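Local coordinates for 4,5-DOPA dioxygenase extradiol (Escherichia coli, PDB 2PW6), which opens the ring of DOPA between carbons 4 and 5 in vitro, as a zinc-dependent extradiol dioxygenase whose physiological substrate is unknown, at residues 15-20 / 167-172; 58-63 / 140-145; 87-92 / 122-127; 174-179 / 196-201. One frame throughout, in Å; residues are numbered along the deposited sequence.

Contact 1 (15-20 / 167-172)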
loop_
_atom_site.group_PDB
_atom_site.type_symbol
_atom_site.label_atom_id
_atom_site.label_comp_id
_atom_site.label_asym_id
_atom_site.label_seq_id
_atom_site.Cartn_x
_atom_site.Cartn_y
_atom_site.Cartn_z
HETATM N N MSE A 15 24.823 9.713 -15.722
HETATM C CA MSE A 15 23.431 9.273 -15.614
HETATM C C MSE A 15 22.521 10.415 -15.197
HETATM O O MSE A 15 22.929 11.271 -14.406
HETATM C CB MSE A 15 23.306 8.122 -14.626
HETATM C CG MSE A 15 23.927 6.817 -15.097
HETATM SE SE MSE A 15 23.070 6.040 -16.658
HETATM C CE MSE A 15 21.199 6.006 -16.115
ATOM N N PRO A 16 21.294 10.451 -15.758
ATOM C CA PRO A 16 20.280 11.405 -15.290
ATOM C C PRO A 16 19.662 10.982 -13.940
ATOM O O PRO A 16 19.681 9.801 -13.591
ATOM C CB PRO A 16 19.223 11.355 -16.397
ATOM C CG PRO A 16 19.327 9.940 -16.935
ATOM C CD PRO A 16 20.795 9.600 -16.863
ATOM N N ALA A 17 19.161 11.956 -13.186
ATOM C CA ALA A 17 18.279 11.684 -12.054
ATOM C C ALA A 17 16.815 12.041 -12.402
ATOM O O ALA A 17 16.533 12.990 -13.143
ATOM C CB ALA A 17 18.753 12.413 -10.797
ATOM N N LEU A 18 15.894 11.251 -11.875
ATOM C CA LEU A 18 14.492 11.334 -12.221
ATOM C C LEU A 18 13.609 11.360 -10.992
ATOM O O LEU A 18 13.721 10.485 -10.128
ATOM C CB LEU A 18 14.099 10.139 -13.072
ATOM C CG LEU A 18 14.112 10.294 -14.591
ATOM C CD1 LEU A 18 15.464 10.702 -15.133
ATOM C CD2 LEU A 18 13.708 8.960 -15.169
ATOM N N PHE A 19 12.760 12.385 -10.917
ATOM C CA PHE A 19 11.631 12.439 -9.972
ATOM C C PHE A 19 10.355 12.170 -10.738
ATOM O O PHE A 19 10.051 12.871 -11.680
ATOM C CB PHE A 19 11.515 13.810 -9.272
ATOM C CG PHE A 19 10.267 13.942 -8.440
ATOM C CD1 PHE A 19 10.164 13.291 -7.223
ATOM C CD2 PHE A 19 9.154 14.668 -8.921
ATOM C CE1 PHE A 19 9.024 13.383 -6.470
ATOM C CE2 PHE A 19 7.995 14.760 -8.178
ATOM C CZ PHE A 19 7.922 14.134 -6.959
ATOM N N LEU A 20 9.608 11.153 -10.353
ATOM C CA LEU A 20 8.366 10.871 -11.026
ATOM C C LEU A 20 7.197 11.083 -10.065
ATOM O O LEU A 20 7.230 10.604 -8.930
ATOM C CB LEU A 20 8.323 9.443 -11.600
ATOM C CG LEU A 20 9.233 8.922 -12.729
ATOM C CD1 LEU A 20 9.609 10.009 -13.723
ATOM C CD2 LEU A 20 10.502 8.303 -12.155
ATOM N N ILE A 167 25.140 5.179 -12.236
ATOM C CA ILE A 167 23.998 4.968 -11.337
ATOM C C ILE A 167 22.909 6.001 -11.569
ATOM O O ILE A 167 23.155 7.201 -11.529
ATOM C CB ILE A 167 24.385 4.938 -9.803
ATOM C CG1 ILE A 167 25.562 3.984 -9.504
ATOM C CG2 ILE A 167 23.135 4.689 -8.915
ATOM C CD1 ILE A 167 25.410 2.561 -10.028
HETATM N N MSE A 168 21.708 5.495 -11.809
HETATM C CA MSE A 168 20.531 6.317 -11.973
HETATM C C MSE A 168 19.762 6.471 -10.663
HETATM O O MSE A 168 19.395 5.496 -10.022
HETATM C CB MSE A 168 19.607 5.709 -13.013
HETATM C CG MSE A 168 18.463 6.644 -13.373
HETATM SE SE MSE A 168 17.244 5.825 -14.601
HETATM C CE MSE A 168 16.876 4.116 -13.786
ATOM N N LEU A 169 19.513 7.720 -10.297
ATOM C CA LEU A 169 18.634 8.046 -9.204
ATOM C C LEU A 169 17.170 8.095 -9.723
ATOM O O LEU A 169 16.847 8.859 -10.658
ATOM C CB LEU A 169 19.096 9.363 -8.571
ATOM C CG LEU A 169 20.627 9.432 -8.342
ATOM C CD1 LEU A 169 21.139 10.819 -7.954
ATOM C CD2 LEU A 169 21.176 8.356 -7.338
ATOM N N VAL A 170 16.317 7.234 -9.170
ATOM C CA VAL A 170 14.869 7.319 -9.419
ATOM C C VAL A 170 14.100 7.624 -8.106
ATOM O O VAL A 170 13.945 6.766 -7.247
ATOM C CB VAL A 170 14.305 6.071 -10.171
ATOM C CG1 VAL A 170 14.564 4.837 -9.397
ATOM C CG2 VAL A 170 12.801 6.172 -10.388
ATOM N N ALA A 171 13.679 8.874 -7.949
ATOM C CA ALA A 171 12.833 9.288 -6.800
ATOM C C ALA A 171 11.381 9.331 -7.257
ATOM O O ALA A 171 11.102 9.734 -8.375
ATOM C CB ALA A 171 13.258 10.609 -6.306
ATOM N N SER A 172 10.463 8.833 -6.440
ATOM C CA SER A 172 9.056 8.918 -6.799
ATOM C C SER A 172 8.188 9.367 -5.631
ATOM O O SER A 172 8.369 8.920 -4.491
ATOM C CB SER A 172 8.501 7.666 -7.526
ATOM O OG SER A 172 7.932 6.689 -6.674
#

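Contact 2 (58-63 / 140-145)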
loop_
_atom_site.group_PDB
_atom_site.type_symbol
_atom_site.label_atom_id
_atom_site.label_comp_id
_atom_site.label_asym_id
_atom_site.label_seq_id
_atom_site.Cartn_x
_atom_site.Cartn_y
_atom_site.Cartn_z
ATOM N N TRP A 58 8.869 5.199 1.809
ATOM C CA TRP A 58 9.937 4.686 2.757
ATOM C C TRP A 58 10.415 5.901 3.557
ATOM O O TRP A 58 11.409 6.531 3.242
ATOM C CB TRP A 58 11.105 3.963 2.028
ATOM C CG TRP A 58 10.622 2.892 0.978
ATOM C CD1 TRP A 58 9.631 1.953 1.144
ATOM C CD2 TRP A 58 11.114 2.702 -0.340
ATOM N NE1 TRP A 58 9.461 1.199 -0.002
ATOM C CE2 TRP A 58 10.374 1.639 -0.922
ATOM C CE3 TRP A 58 12.141 3.293 -1.080
ATOM C CZ2 TRP A 58 10.622 1.181 -2.220
ATOM C CZ3 TRP A 58 12.388 2.828 -2.371
ATOM C CH2 TRP A 58 11.634 1.788 -2.923
ATOM N N PHE A 59 9.619 6.249 4.570
ATOM C CA PHE A 59 9.754 7.487 5.361
ATOM C C PHE A 59 9.931 7.012 6.813
ATOM O O PHE A 59 8.978 6.553 7.444
ATOM C CB PHE A 59 8.480 8.326 5.179
ATOM C CG PHE A 59 8.561 9.761 5.680
ATOM C CD1 PHE A 59 9.594 10.598 5.312
ATOM C CD2 PHE A 59 7.491 10.308 6.440
ATOM C CE1 PHE A 59 9.645 11.956 5.722
ATOM C CE2 PHE A 59 7.518 11.692 6.863
ATOM C CZ PHE A 59 8.595 12.508 6.505
ATOM N N THR A 60 11.167 7.071 7.306
ATOM C CA THR A 60 11.592 6.308 8.498
ATOM C C THR A 60 12.295 7.288 9.417
ATOM O O THR A 60 12.761 8.280 8.944
ATOM C CB THR A 60 12.669 5.197 8.086
ATOM O OG1 THR A 60 13.760 5.825 7.383
ATOM C CG2 THR A 60 12.062 4.131 7.192
ATOM N N ARG A 61 12.399 7.018 10.712
ATOM C CA ARG A 61 13.382 7.765 11.499
ATOM C C ARG A 61 14.755 7.173 11.220
ATOM O O ARG A 61 14.945 5.983 11.393
ATOM C CB ARG A 61 13.118 7.758 13.006
ATOM C CG ARG A 61 13.948 8.925 13.707
ATOM C CD ARG A 61 14.178 8.780 15.245
ATOM N NE ARG A 61 13.025 8.198 15.956
ATOM C CZ ARG A 61 11.852 8.814 16.150
ATOM N NH1 ARG A 61 11.646 10.056 15.691
ATOM N NH2 ARG A 61 10.879 8.186 16.802
ATOM N N GLY A 62 15.687 8.013 10.793
ATOM C CA GLY A 62 16.990 7.567 10.297
ATOM C C GLY A 62 16.945 7.150 8.837
ATOM O O GLY A 62 15.877 6.943 8.271
ATOM N N THR A 63 18.121 7.052 8.226
ATOM C CA THR A 63 18.274 6.659 6.837
ATOM C C THR A 63 18.568 5.150 6.823
ATOM O O THR A 63 19.440 4.650 7.574
ATOM C CB THR A 63 19.396 7.492 6.162
ATOM O OG1 THR A 63 19.131 8.908 6.296
ATOM C CG2 THR A 63 19.560 7.149 4.687
ATOM N N GLN A 140 17.282 0.140 -2.504
ATOM C CA GLN A 140 16.308 1.096 -1.934
ATOM C C GLN A 140 16.932 1.986 -0.838
ATOM O O GLN A 140 17.666 1.503 0.026
ATOM C CB GLN A 140 15.105 0.349 -1.387
ATOM C CG GLN A 140 14.408 -0.534 -2.426
ATOM C CD GLN A 140 13.604 -1.607 -1.782
ATOM O OE1 GLN A 140 14.134 -2.404 -0.999
ATOM N NE2 GLN A 140 12.313 -1.640 -2.071
ATOM N N LEU A 141 16.674 3.286 -0.934
ATOM C CA LEU A 141 17.090 4.271 0.045
ATOM C C LEU A 141 15.842 4.923 0.698
ATOM O O LEU A 141 14.889 5.271 -0.009
ATOM C CB LEU A 141 17.944 5.357 -0.622
ATOM C CG LEU A 141 18.422 6.508 0.287
ATOM C CD1 LEU A 141 19.450 6.006 1.355
ATOM C CD2 LEU A 141 19.006 7.595 -0.577
ATOM N N SER A 142 15.859 5.080 2.020
ATOM C CA SER A 142 14.705 5.603 2.742
ATOM C C SER A 142 14.933 7.079 3.086
ATOM O O SER A 142 16.071 7.596 3.018
ATOM C CB SER A 142 14.409 4.772 3.988
ATOM O OG SER A 142 15.290 5.108 5.037
ATOM N N ILE A 143 13.843 7.773 3.423
ATOM C CA ILE A 143 13.892 9.225 3.656
ATOM C C ILE A 143 13.851 9.422 5.163
ATOM O O ILE A 143 12.961 8.938 5.811
ATOM C CB ILE A 143 12.679 9.953 2.932
ATOM C CG1 ILE A 143 12.846 9.911 1.406
ATOM C CG2 ILE A 143 12.513 11.416 3.398
ATOM C CD1 ILE A 143 11.518 9.885 0.642
ATOM N N ASP A 144 14.815 10.124 5.719
ATOM C CA ASP A 144 14.824 10.380 7.170
ATOM C C ASP A 144 13.741 11.418 7.592
ATOM O O ASP A 144 13.927 12.618 7.353
ATOM C CB ASP A 144 16.210 10.903 7.597
ATOM C CG ASP A 144 16.410 10.921 9.129
ATOM O OD1 ASP A 144 15.453 10.778 9.927
ATOM O OD2 ASP A 144 17.583 11.049 9.551
ATOM N N SER A 145 12.650 10.925 8.189
ATOM C CA SER A 145 11.575 11.711 8.875
ATOM C C SER A 145 12.039 12.923 9.683
ATOM O O SER A 145 11.421 13.991 9.630
ATOM C CB SER A 145 10.925 10.837 9.946
ATOM O OG SER A 145 9.853 10.117 9.472
HETATM O O HOH W 1 17.384 9.644 4.318
HETATM O O HOH W 2 19.829 10.166 8.523
#

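Contact 3 (87-92 / 122-127)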
loop_
_atom_site.group_PDB
_atom_site.type_symbol
_atom_site.label_atom_id
_atom_site.label_comp_id
_atom_site.label_asym_id
_atom_site.label_seq_id
_atom_site.Cartn_x
_atom_site.Cartn_y
_atom_site.Cartn_z
ATOM N N THR A 87 2.048 -5.970 -4.141
ATOM C CA THR A 87 2.937 -5.776 -5.319
ATOM C C THR A 87 4.151 -6.784 -5.413
ATOM O O THR A 87 4.483 -7.490 -4.464
ATOM C CB THR A 87 3.461 -4.291 -5.439
ATOM O OG1 THR A 87 4.498 -4.041 -4.477
ATOM C CG2 THR A 87 2.328 -3.262 -5.245
ATOM N N HIS A 88 4.806 -6.838 -6.562
ATOM C CA HIS A 88 5.968 -7.734 -6.741
ATOM C C HIS A 88 6.876 -7.201 -7.849
ATOM O O HIS A 88 6.474 -7.102 -9.001
ATOM C CB HIS A 88 5.518 -9.180 -7.019
ATOM C CG HIS A 88 6.644 -10.157 -7.171
ATOM N ND1 HIS A 88 7.482 -10.508 -6.126
ATOM C CD2 HIS A 88 7.058 -10.875 -8.246
ATOM C CE1 HIS A 88 8.359 -11.398 -6.556
ATOM N NE2 HIS A 88 8.121 -11.636 -7.836
ATOM N N TYR A 89 8.080 -6.789 -7.466
ATOM C CA TYR A 89 9.055 -6.294 -8.413
ATOM C C TYR A 89 10.410 -6.921 -8.081
ATOM O O TYR A 89 11.169 -6.366 -7.260
ATOM C CB TYR A 89 9.132 -4.765 -8.417
ATOM C CG TYR A 89 9.907 -4.220 -9.601
ATOM C CD1 TYR A 89 9.350 -4.221 -10.891
ATOM C CD2 TYR A 89 11.216 -3.716 -9.441
ATOM C CE1 TYR A 89 10.076 -3.726 -11.982
ATOM C CE2 TYR A 89 11.948 -3.225 -10.540
ATOM C CZ TYR A 89 11.366 -3.234 -11.807
ATOM O OH TYR A 89 12.076 -2.731 -12.896
ATOM N N PRO A 90 10.718 -8.081 -8.729
ATOM C CA PRO A 90 11.862 -8.939 -8.355
ATOM C C PRO A 90 13.168 -8.510 -9.030
ATOM O O PRO A 90 13.819 -9.316 -9.703
ATOM C CB PRO A 90 11.431 -10.320 -8.839
ATOM C CG PRO A 90 10.523 -10.039 -10.039
ATOM C CD PRO A 90 9.983 -8.617 -9.894
ATOM N N ALA A 91 13.539 -7.248 -8.848
ATOM C CA ALA A 91 14.768 -6.729 -9.381
ATOM C C ALA A 91 15.903 -7.328 -8.561
ATOM O O ALA A 91 15.746 -7.532 -7.345
ATOM C CB ALA A 91 14.786 -5.204 -9.297
ATOM N N PRO A 92 17.053 -7.609 -9.219
ATOM C CA PRO A 92 18.189 -8.099 -8.453
ATOM C C PRO A 92 18.808 -6.961 -7.660
ATOM O O PRO A 92 18.855 -5.828 -8.144
ATOM C CB PRO A 92 19.171 -8.563 -9.538
ATOM C CG PRO A 92 18.852 -7.707 -10.736
ATOM C CD PRO A 92 17.354 -7.492 -10.659
ATOM N N GLY A 122 2.465 2.949 -6.441
ATOM C CA GLY A 122 2.927 4.034 -7.290
ATOM C C GLY A 122 4.330 3.815 -7.819
ATOM O O GLY A 122 4.596 4.098 -8.985
ATOM N N SER A 123 5.234 3.354 -6.945
ATOM C CA SER A 123 6.636 3.134 -7.303
ATOM C C SER A 123 6.776 1.944 -8.225
ATOM O O SER A 123 7.467 1.997 -9.226
ATOM C CB SER A 123 7.491 2.900 -6.055
ATOM O OG SER A 123 7.791 4.142 -5.446
ATOM N N TRP A 124 6.104 0.872 -7.835
ATOM C CA TRP A 124 5.952 -0.333 -8.626
ATOM C C TRP A 124 5.355 -0.045 -10.010
ATOM O O TRP A 124 5.753 -0.656 -10.985
ATOM C CB TRP A 124 5.090 -1.310 -7.840
ATOM C CG TRP A 124 4.777 -2.575 -8.550
ATOM C CD1 TRP A 124 5.559 -3.691 -8.627
ATOM C CD2 TRP A 124 3.583 -2.869 -9.263
ATOM N NE1 TRP A 124 4.927 -4.664 -9.363
ATOM C CE2 TRP A 124 3.714 -4.184 -9.772
ATOM C CE3 TRP A 124 2.415 -2.142 -9.540
ATOM C CZ2 TRP A 124 2.716 -4.800 -10.530
ATOM C CZ3 TRP A 124 1.423 -2.746 -10.303
ATOM C CH2 TRP A 124 1.581 -4.073 -10.792
ATOM N N GLY A 125 4.415 0.901 -10.066
ATOM C CA GLY A 125 3.775 1.342 -11.284
ATOM C C GLY A 125 4.755 2.045 -12.194
ATOM O O GLY A 125 4.740 1.837 -13.423
ATOM N N VAL A 126 5.614 2.878 -11.611
ATOM C CA VAL A 126 6.671 3.528 -12.403
ATOM C C VAL A 126 7.723 2.534 -12.903
ATOM O O VAL A 126 8.119 2.588 -14.059
ATOM C CB VAL A 126 7.356 4.685 -11.664
ATOM C CG1 VAL A 126 8.660 5.090 -12.372
ATOM C CG2 VAL A 126 6.402 5.887 -11.551
ATOM N N LEU A 127 8.159 1.630 -12.033
ATOM C CA LEU A 127 9.200 0.674 -12.365
ATOM C C LEU A 127 8.744 -0.421 -13.352
ATOM O O LEU A 127 9.499 -0.776 -14.245
ATOM C CB LEU A 127 9.802 0.054 -11.093
ATOM C CG LEU A 127 10.605 0.991 -10.182
ATOM C CD1 LEU A 127 10.899 0.308 -8.900
ATOM C CD2 LEU A 127 11.903 1.499 -10.819
#

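Contact 4 (174-179 / 196-201). With ZN (zinc ion), chain D.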
loop_
_atom_site.group_PDB
_atom_site.type_symbol
_atom_site.label_atom_id
_atom_site.label_comp_id
_atom_site.label_asym_id
_atom_site.label_seq_id
_atom_site.Cartn_x
_atom_site.Cartn_y
_atom_site.Cartn_z
ATOM N N ASN A 174 5.069 12.914 -5.205
ATOM C CA ASN A 174 3.987 13.818 -5.716
ATOM C C ASN A 174 4.145 15.155 -5.025
ATOM O O ASN A 174 4.010 15.243 -3.780
ATOM C CB ASN A 174 2.544 13.298 -5.421
ATOM C CG ASN A 174 2.152 12.029 -6.207
ATOM O OD1 ASN A 174 1.886 10.965 -5.597
ATOM N ND2 ASN A 174 2.024 12.145 -7.545
ATOM N N VAL A 175 4.454 16.196 -5.798
ATOM C CA VAL A 175 4.643 17.529 -5.250
ATOM C C VAL A 175 3.330 18.179 -4.704
ATOM O O VAL A 175 3.391 19.120 -3.864
ATOM C CB VAL A 175 5.357 18.461 -6.250
ATOM C CG1 VAL A 175 6.627 17.797 -6.766
ATOM C CG2 VAL A 175 4.416 18.864 -7.423
ATOM N N VAL A 176 2.176 17.649 -5.122
ATOM C CA VAL A 176 0.882 17.950 -4.465
ATOM C C VAL A 176 0.196 16.670 -4.052
ATOM O O VAL A 176 -0.074 15.786 -4.894
ATOM C CB VAL A 176 -0.158 18.788 -5.358
ATOM C CG1 VAL A 176 -1.414 19.118 -4.541
ATOM C CG2 VAL A 176 0.469 20.052 -5.933
ATOM N N HIS A 177 -0.127 16.571 -2.762
ATOM C CA HIS A 177 -0.559 15.292 -2.269
ATOM C C HIS A 177 -1.366 15.395 -1.002
ATOM O O HIS A 177 -0.845 15.204 0.110
ATOM C CB HIS A 177 0.659 14.336 -2.073
ATOM C CG HIS A 177 0.264 12.942 -1.692
ATOM N ND1 HIS A 177 -0.183 12.615 -0.419
ATOM C CD2 HIS A 177 0.186 11.807 -2.436
ATOM C CE1 HIS A 177 -0.443 11.313 -0.390
ATOM N NE2 HIS A 177 -0.247 10.808 -1.601
ATOM N N ASN A 178 -2.654 15.643 -1.177
ATOM C CA ASN A 178 -3.581 15.750 -0.065
ATOM C C ASN A 178 -4.742 14.879 -0.458
ATOM O O ASN A 178 -5.483 15.234 -1.368
ATOM C CB ASN A 178 -4.008 17.209 0.174
ATOM C CG ASN A 178 -4.773 17.393 1.498
ATOM O OD1 ASN A 178 -5.506 16.516 1.904
ATOM N ND2 ASN A 178 -4.553 18.521 2.184
ATOM N N LEU A 179 -4.846 13.700 0.172
ATOM C CA LEU A 179 -5.867 12.693 -0.200
ATOM C C LEU A 179 -7.233 12.990 0.416
ATOM O O LEU A 179 -8.235 12.394 0.050
ATOM C CB LEU A 179 -5.390 11.257 0.119
ATOM C CG LEU A 179 -4.107 10.861 -0.665
ATOM C CD1 LEU A 179 -3.773 9.430 -0.491
ATOM C CD2 LEU A 179 -4.243 11.153 -2.137
ATOM N N SER A 196 -1.778 26.567 -8.360
ATOM C CA SER A 196 -0.924 27.567 -7.706
ATOM C C SER A 196 0.394 26.946 -7.141
ATOM O O SER A 196 1.490 27.330 -7.561
ATOM C CB SER A 196 -1.692 28.318 -6.605
ATOM O OG SER A 196 -0.961 29.446 -6.156
ATOM N N PHE A 197 0.290 25.991 -6.205
ATOM C CA PHE A 197 1.514 25.430 -5.581
ATOM C C PHE A 197 2.398 24.742 -6.605
ATOM O O PHE A 197 3.611 24.928 -6.604
ATOM C CB PHE A 197 1.230 24.499 -4.406
ATOM C CG PHE A 197 2.493 23.996 -3.712
ATOM C CD1 PHE A 197 3.133 24.779 -2.751
ATOM C CD2 PHE A 197 3.039 22.736 -4.035
ATOM C CE1 PHE A 197 4.313 24.311 -2.112
ATOM C CE2 PHE A 197 4.195 22.265 -3.404
ATOM C CZ PHE A 197 4.840 23.056 -2.444
ATOM N N ASN A 198 1.777 23.992 -7.505
ATOM C CA ASN A 198 2.491 23.291 -8.565
ATOM C C ASN A 198 3.344 24.209 -9.439
ATOM O O ASN A 198 4.499 23.887 -9.766
ATOM C CB ASN A 198 1.499 22.517 -9.422
ATOM C CG ASN A 198 2.139 21.355 -10.150
ATOM O OD1 ASN A 198 2.516 20.338 -9.534
ATOM N ND2 ASN A 198 2.244 21.477 -11.468
ATOM N N GLU A 199 2.779 25.366 -9.799
ATOM C CA GLU A 199 3.470 26.342 -10.643
ATOM C C GLU A 199 4.652 26.995 -9.934
ATOM O O GLU A 199 5.653 27.281 -10.555
ATOM C CB GLU A 199 2.471 27.398 -11.187
ATOM C CG GLU A 199 1.417 26.805 -12.161
ATOM C CD GLU A 199 2.030 26.189 -13.412
ATOM O OE1 GLU A 199 3.043 26.711 -13.920
ATOM O OE2 GLU A 199 1.503 25.172 -13.903
ATOM N N TYR A 200 4.513 27.240 -8.638
ATOM C CA TYR A 200 5.610 27.656 -7.769
ATOM C C TYR A 200 6.731 26.606 -7.712
ATOM O O TYR A 200 7.904 26.961 -7.560
ATOM C CB TYR A 200 5.064 27.902 -6.366
ATOM C CG TYR A 200 6.085 28.157 -5.275
ATOM C CD1 TYR A 200 6.807 29.360 -5.226
ATOM C CD2 TYR A 200 6.307 27.213 -4.264
ATOM C CE1 TYR A 200 7.729 29.613 -4.208
ATOM C CE2 TYR A 200 7.234 27.458 -3.233
ATOM C CZ TYR A 200 7.939 28.658 -3.212
ATOM O OH TYR A 200 8.850 28.918 -2.191
ATOM N N VAL A 201 6.359 25.324 -7.813
ATOM C CA VAL A 201 7.345 24.241 -7.938
ATOM C C VAL A 201 8.113 24.371 -9.265
ATOM O O VAL A 201 9.317 24.628 -9.258
ATOM C CB VAL A 201 6.736 22.799 -7.701
ATOM C CG1 VAL A 201 7.683 21.702 -8.192
ATOM C CG2 VAL A 201 6.443 22.590 -6.232
HETATM ZN ZN ZN D . -0.281 13.439 1.453
#

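Contact 1 (15-20 / 167-172)
The ring of Phe19 meets the peptide between Ala171 and Ser172 obliquely, its CD1 3.9 Å from Ala171 O and its CE1 4.2 Å from Ser172 C, while Val175 and Pro237, Leu238 and Val241 of helix 236-243 also pack against it. The segments belong to neighbouring parallel strands, 17-21 and 167-173, in the mixed central sheet of the LigB-type dioxygenase fold. With CG anti to the backbone N and beside the carbonyl carbon (chi1 173°), the Phe19 side chain, which leaves the sheet on the face of Ala17, Leu169 and Ala171, brings CD1 to 4.2 Å from Ala171 CB. Leu18 supplies both a donor and an acceptor to the parallel ladder: its N bonds to Leu169 O, and its O takes Ala171 N at 2.7 Å, nearly along the C=O axis. A third rung runs from Leu20 N to Ala171 O, and the same carbonyl is approached by Phe19 CA at 3.2 Å. On the other face Leu20 CD2 rests 3.6 Å from Val170 CG2, and Leu20 also touches Val126 of helix 121-130. Ser172 OG is hydrogen-bonded to Ser123 OG and to ND1 of the zinc ligand His22, a second-shell role that probably helps set the imidazole. Ahead of the ladder two selenomethionines meet closely: the bent chain of Met15 brings CE to 3.5 Å from Met168 CB.

Contact 2 (58-63 / 140-145)
Phe59 pairs with Ile143, and Thr60 with Asp144, where parallel strands 50-60 and 138-144, neighbours in the central sheet of the LigB fold, run out. Ile143 N donates to Trp58 O, Thr60 N to Ile143 O and Ser145 N to Thr60 O, each bond 2.7 to 3.0 Å long. Beyond Thr60 the chain turns round the end of the second strand, and hydroxyls and a carboxylate tie the bend. Thr60 OG1 is central: lying between the backbone N and the carbonyl carbon (chi1 54°), it accepts from Ser142 OG at 2.9 Å and donates to Gly62 O at 2.6 Å, while Ser142 OG also receives Gly64 N. An alanine in place of Thr60 would probably leave the Ser142 hydroxyl without its acceptor and Gly62 O without this donor, and so loosen the bend. Asp144 OD1 takes Gly62 N from above the carboxylate plane and also Ser146 OG; OD2 has a salt bridge with Lys147 and a bond from a water that also binds Thr63 OG1. A second water joins Thr63 OG1 to Ser142 O, to which it donates, and to Asp144 N. At the other end Gln140 CB lies over the six-membered ring of Trp58, 4.2 Å from its centre. The Gln140 amide is held by Trp117 O and Thr66 OG1, and Trp58 NE1 by Gly118 O. Ser145 OG stands 3.7 Å above the centre of the Phe59 ring, whose CD1 meets Ile143 CG2 at 3.6 Å.

Contact 3 (87-92 / 122-127)
Trp124 NE1 donates to His88 O at 2.9 Å, the one hydrogen bond between segments 87-92 and 122-127. Trp124 CG lies anti to the backbone N (chi1 177°), which carries the indole off the helix toward the loop. The carbonyl oxygen lies in the indole plane, whereas the donor stands above the carbonyl plane, 67° out of it. Thr87 CB sits over a face of the same indole, 3.9 Å from the centre of its five-membered ring, and Tyr89 CB meets its edge, 3.7 Å from CD1. One helical turn on, Leu127 lays CB over a face of the Tyr89 ring, 3.9 Å from its centre. An alanine in place of Trp124 would probably leave His88 O without this donor and open a gap beside Thr87 and Tyr89. Further out, Phe119 O is hydrogen-bonded to Thr87 OG1 and Tyr131 O to Tyr89 OH, which probably helps hold these two side chains in place. Trp184 of the second subunit meets the Trp124 ring, and Arg180 of that subunit packs on His88. The arrangement is an irregular loop that contains an inverse gamma turn centred on Pro90, packed on helix 121-130 where a second copy abuts in the crystal assembly.

Contact 4 (174-179 / 196-201)
Val175 packs most closely on helix 192-202, through one methyl and its own carbonyl. Its CG2 comes within 3.2 Å of Asn198 OD1, the two side chains crossing at about a right angle. CG anti to the backbone N (chi1 -176°) directs the Phe197 side chain toward the loop, where CE2 lies 3.3 Å from Val175 O; the ring also meets His222 edge-to-face. Both oxygens have polar partners nearby: Asn198 OD1 is bonded to Ser264 OG, and Val175 O to Asn229 ND2. The rest of the packing is looser. Val176 CG2 approaches the edge of the Phe197 ring at 4.2 Å from CD2, and Val175 CB stands 4.3 Å from Val201 CG2. On the far side of the loop His177 binds a zinc ion, distinct from the one held by His22, His57 and His234, twice, through ND1 at 2.0 Å and its own carbonyl O at 2.3 Å. Its ring stacks on that of His234, and its NE2 is hydrogen-bonded to Asp86 of the second subunit. The helix therefore meets the loop by shape and van der Waals contact, with no hydrogen bond between the two segments, whereas the metal closes a seven-membered chelate that ties the His177 side chain to its own backbone and probably restricts the rotation of the imidazole.

Contacts 1 and 2 both join parallel strands of one sheet, with strands 167-173 and 50-60 adjacent in it, but contact 1 is wholly buried and mostly apolar, whereas contact 2, towards the strand ends, is partly buried and relies on hydroxyls, a carboxylate and water. Contacts 3 and 4 are buried loop-on-helix packings, and both reach the second subunit; contact 3 combines one indole hydrogen bond with CH-pi packing, whereas contact 4 has only van der Waals contact across its segments, with zinc bound on the far side of the loop. Contact 1 touches both, through Ser172 toward contact 3 and Phe19 toward contact 4. Contacts 3 and 4, with centres about 24 Å apart, do not touch.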